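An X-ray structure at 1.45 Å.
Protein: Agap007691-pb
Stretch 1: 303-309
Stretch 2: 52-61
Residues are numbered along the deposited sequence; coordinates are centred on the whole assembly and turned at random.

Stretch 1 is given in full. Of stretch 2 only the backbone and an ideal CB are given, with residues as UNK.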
# COMPACT_ATOMS: atom_id res chain seq x y z
N GLU A 303 3.52 -8.63 -20.01
CA GLU A 303 3.00 -9.02 -21.32
C GLU A 303 4.08 -9.23 -22.37
O GLU A 303 3.78 -9.78 -23.44
CB GLU A 303 2.04 -7.94 -21.85
CG GLU A 303 0.81 -7.72 -20.99
CD GLU A 303 0.03 -6.48 -21.41
OE1 GLU A 303 0.34 -5.92 -22.48
OE2 GLU A 303 -0.89 -6.07 -20.67
N ILE A 304 5.30 -8.78 -22.12
CA ILE A 304 6.43 -8.97 -23.02
C ILE A 304 7.48 -9.75 -22.24
O ILE A 304 7.74 -9.45 -21.07
CB ILE A 304 7.00 -7.61 -23.47
CG1 ILE A 304 5.94 -6.84 -24.25
CG2 ILE A 304 8.26 -7.80 -24.32
CD1 ILE A 304 6.25 -5.37 -24.46
N ASP A 305 8.09 -10.74 -22.90
CA ASP A 305 9.14 -11.53 -22.25
C ASP A 305 10.43 -10.74 -22.33
O ASP A 305 11.16 -10.79 -23.33
CB ASP A 305 9.25 -12.90 -22.91
CG ASP A 305 8.00 -13.73 -22.70
OD1 ASP A 305 7.68 -14.01 -21.53
OD2 ASP A 305 7.34 -14.09 -23.69
N ASP A 306 10.73 -10.00 -21.26
CA ASP A 306 11.77 -9.00 -21.30
C ASP A 306 12.75 -9.02 -20.13
O ASP A 306 13.72 -8.26 -20.17
CB ASP A 306 11.15 -7.59 -21.42
CG ASP A 306 11.98 -6.63 -22.29
OD1 ASP A 306 12.60 -7.06 -23.29
OD2 ASP A 306 12.00 -5.42 -21.97
N LEU A 307 12.58 -9.89 -19.14
CA LEU A 307 13.46 -9.92 -17.97
C LEU A 307 14.47 -11.05 -18.05
O LEU A 307 14.11 -12.21 -18.27
CB LEU A 307 12.66 -10.09 -16.68
CG LEU A 307 11.54 -9.08 -16.48
CD1 LEU A 307 10.80 -9.28 -15.16
CD2 LEU A 307 12.08 -7.67 -16.58
N HIS A 308 15.73 -10.70 -17.83
CA HIS A 308 16.82 -11.68 -17.85
C HIS A 308 17.03 -12.20 -16.43
O HIS A 308 17.73 -11.60 -15.63
CB HIS A 308 18.10 -11.06 -18.39
CG HIS A 308 19.22 -12.03 -18.52
ND1 HIS A 308 20.54 -11.64 -18.49
CD2 HIS A 308 19.23 -13.38 -18.66
CE1 HIS A 308 21.31 -12.70 -18.61
NE2 HIS A 308 20.54 -13.77 -18.72
N VAL A 309 16.38 -13.32 -16.13
CA VAL A 309 16.43 -13.93 -14.81
C VAL A 309 17.21 -15.24 -14.83
O VAL A 309 17.96 -15.53 -13.90
CB VAL A 309 15.01 -14.17 -14.30
CG1 VAL A 309 15.00 -14.99 -13.01
CG2 VAL A 309 14.30 -12.84 -14.15
N UNK A 52 13.39 -3.61 -8.69
CA UNK A 52 14.49 -4.57 -8.59
C UNK A 52 14.73 -5.26 -9.92
O UNK A 52 15.85 -5.69 -10.20
CB UNK A 52 14.20 -5.61 -7.51
N UNK A 53 13.70 -5.38 -10.75
CA UNK A 53 13.87 -6.03 -12.04
C UNK A 53 14.35 -5.08 -13.13
O UNK A 53 14.70 -5.54 -14.22
CB UNK A 53 12.55 -6.67 -12.47
N UNK A 54 14.38 -3.77 -12.88
CA UNK A 54 14.79 -2.83 -13.91
C UNK A 54 16.16 -3.12 -14.49
O UNK A 54 16.31 -3.05 -15.72
CB UNK A 54 14.77 -1.41 -13.34
N UNK A 55 17.18 -3.46 -13.70
CA UNK A 55 18.49 -3.76 -14.31
C UNK A 55 18.49 -5.00 -15.19
O UNK A 55 19.42 -5.17 -15.98
CB UNK A 55 19.54 -3.94 -13.21
N UNK A 56 17.49 -5.87 -15.06
CA UNK A 56 17.40 -7.12 -15.81
C UNK A 56 16.52 -6.99 -17.03
O UNK A 56 16.35 -7.96 -17.77
CB UNK A 56 16.87 -8.24 -14.91
N UNK A 57 15.96 -5.82 -17.26
CA UNK A 57 14.89 -5.64 -18.22
C UNK A 57 15.44 -5.17 -19.56
O UNK A 57 16.41 -4.41 -19.62
CB UNK A 57 13.86 -4.64 -17.69
N UNK A 58 14.79 -5.61 -20.64
CA UNK A 58 15.11 -5.14 -21.96
C UNK A 58 14.56 -3.75 -22.20
O UNK A 58 13.98 -3.11 -21.32
CB UNK A 58 14.57 -6.11 -23.01
N UNK A 59 14.74 -3.28 -23.43
CA UNK A 59 14.45 -1.89 -23.74
C UNK A 59 12.99 -1.53 -23.49
O UNK A 59 12.70 -0.43 -23.00
CB UNK A 59 14.81 -1.60 -25.20
N UNK A 60 12.06 -2.41 -23.88
CA UNK A 60 10.64 -2.09 -23.74
C UNK A 60 10.24 -1.87 -22.29
O UNK A 60 9.52 -0.91 -21.97
CB UNK A 60 9.79 -3.21 -24.34
N UNK A 61 10.67 -2.77 -21.40
CA UNK A 61 10.29 -2.64 -20.00
C UNK A 61 11.09 -1.54 -19.31
O UNK A 61 10.56 -0.84 -18.44
CB UNK A 61 10.49 -3.97 -19.27

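Position 52 lies beyond the reach of 303-309: nothing of that stretch comes within 5.5 Å of its ideal CB, so the contact sets no preference. The deposited residue is M52, which makes no contact here.

Position 53 is different. Its CA-to-CB bond points toward stretch 1, and the ideal CB lies 4.1 Å from L307 CD1. An apolar side chain, aliphatic or aromatic, would suit this methyl group. The residue is F53, whose CD1 packs 3.8 Å from L307 CD1, with the methyl approaching the ring obliquely.

Positions 54 and 55 begin a 3-10 segment. At 54 CB points away, and at 55 it is out of reach, so stretch 1 selects nothing at either; the phi of -65° at 55 would permit proline. They are Y54 and P55.

At position 56 the backbone does the polar work: its O accepts a hydrogen bond from H308 N (2.8 Å, 166°) and receives a CA-H...O contact from L307 CA at 3.5 Å. CB points toward the other chain segment, 3.5 Å from H308 O. That oxygen might attract a donor, but an aliphatic group could equally cover the backbone of 307-309. The residue is L56, with chi1 m and chi2 t, and 71 Å² of it is covered by stretch 1.

Position 57 pairs with L307 in a single beta bridge, CA to CA 4.5 Å. Its CA also approaches D306 O at 3.5 Å in a CA-H...O contact. CB points sideways, 3.7 Å from L307 CD2, which favours a small apolar group. A57 supplies one, its CB meeting L307 CD2 at 3.7 Å.

Position 58 gives the clearest answer. An ideal CB would stand 2.2 Å from D306 OD1, a clash in this conformation, so glycine is expected. G58 occupies the N-cap position, and its N donates to D306 O (2.9 Å), completing the bridge begun by H308.

At position 59 CB points away into space free of stretch 1, and many residues would fit; it is A59.

Position 60 faces I304 CD1, 4.1 Å from its ideal CB, with D306 OD2 at 3.9 Å. A small apolar residue fits, although a polar one is conceivable. A60 places its CB 4.1 Å from I304 CD1, while a water links A60 N (3.0 Å) to D306 OD1 (2.9 Å).

Position 61 offers its N to D306 OD2 (3.0 Å, 162°), anchoring the carboxylate at the helix start. CB points toward D306 and L307, so a compact aliphatic residue is plausible. It is V61, whose CG1 reaches L307 CD2 at 4.4 Å.

Stretch 2 52-61: MFYPLAGAAV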
# COMPACT_ATOMS: atom_id res chain seq x y z
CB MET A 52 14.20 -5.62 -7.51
CG MET A 52 13.97 -5.05 -6.13
SD MET A 52 13.98 -6.32 -4.84
CE MET A 52 12.48 -7.21 -5.27
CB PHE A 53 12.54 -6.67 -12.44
CG PHE A 53 12.12 -7.76 -11.52
CD1 PHE A 53 12.55 -9.05 -11.75
CD2 PHE A 53 11.39 -7.49 -10.37
CE1 PHE A 53 12.20 -10.07 -10.88
CE2 PHE A 53 11.05 -8.52 -9.49
CZ PHE A 53 11.46 -9.80 -9.76
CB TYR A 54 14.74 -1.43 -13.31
CG TYR A 54 15.17 -0.27 -14.18
CD1 TYR A 54 14.43 0.08 -15.31
CD2 TYR A 54 16.22 0.55 -13.80
CE1 TYR A 54 14.77 1.16 -16.06
CE2 TYR A 54 16.57 1.63 -14.55
CZ TYR A 54 15.84 1.95 -15.67
OH TYR A 54 16.17 3.05 -16.43
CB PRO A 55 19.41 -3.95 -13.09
CG PRO A 55 18.66 -3.38 -11.94
CD PRO A 55 17.23 -3.53 -12.23
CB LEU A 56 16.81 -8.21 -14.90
CG LEU A 56 17.56 -8.34 -13.57
CD1 LEU A 56 17.19 -9.62 -12.87
CD2 LEU A 56 19.06 -8.29 -13.76
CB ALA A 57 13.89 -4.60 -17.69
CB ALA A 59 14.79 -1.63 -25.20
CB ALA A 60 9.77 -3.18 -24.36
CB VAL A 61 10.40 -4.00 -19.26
CG1 VAL A 61 10.33 -3.84 -17.73
CG2 VAL A 61 9.29 -4.91 -19.74
O HOH W 1 12.59 -4.99 -25.27
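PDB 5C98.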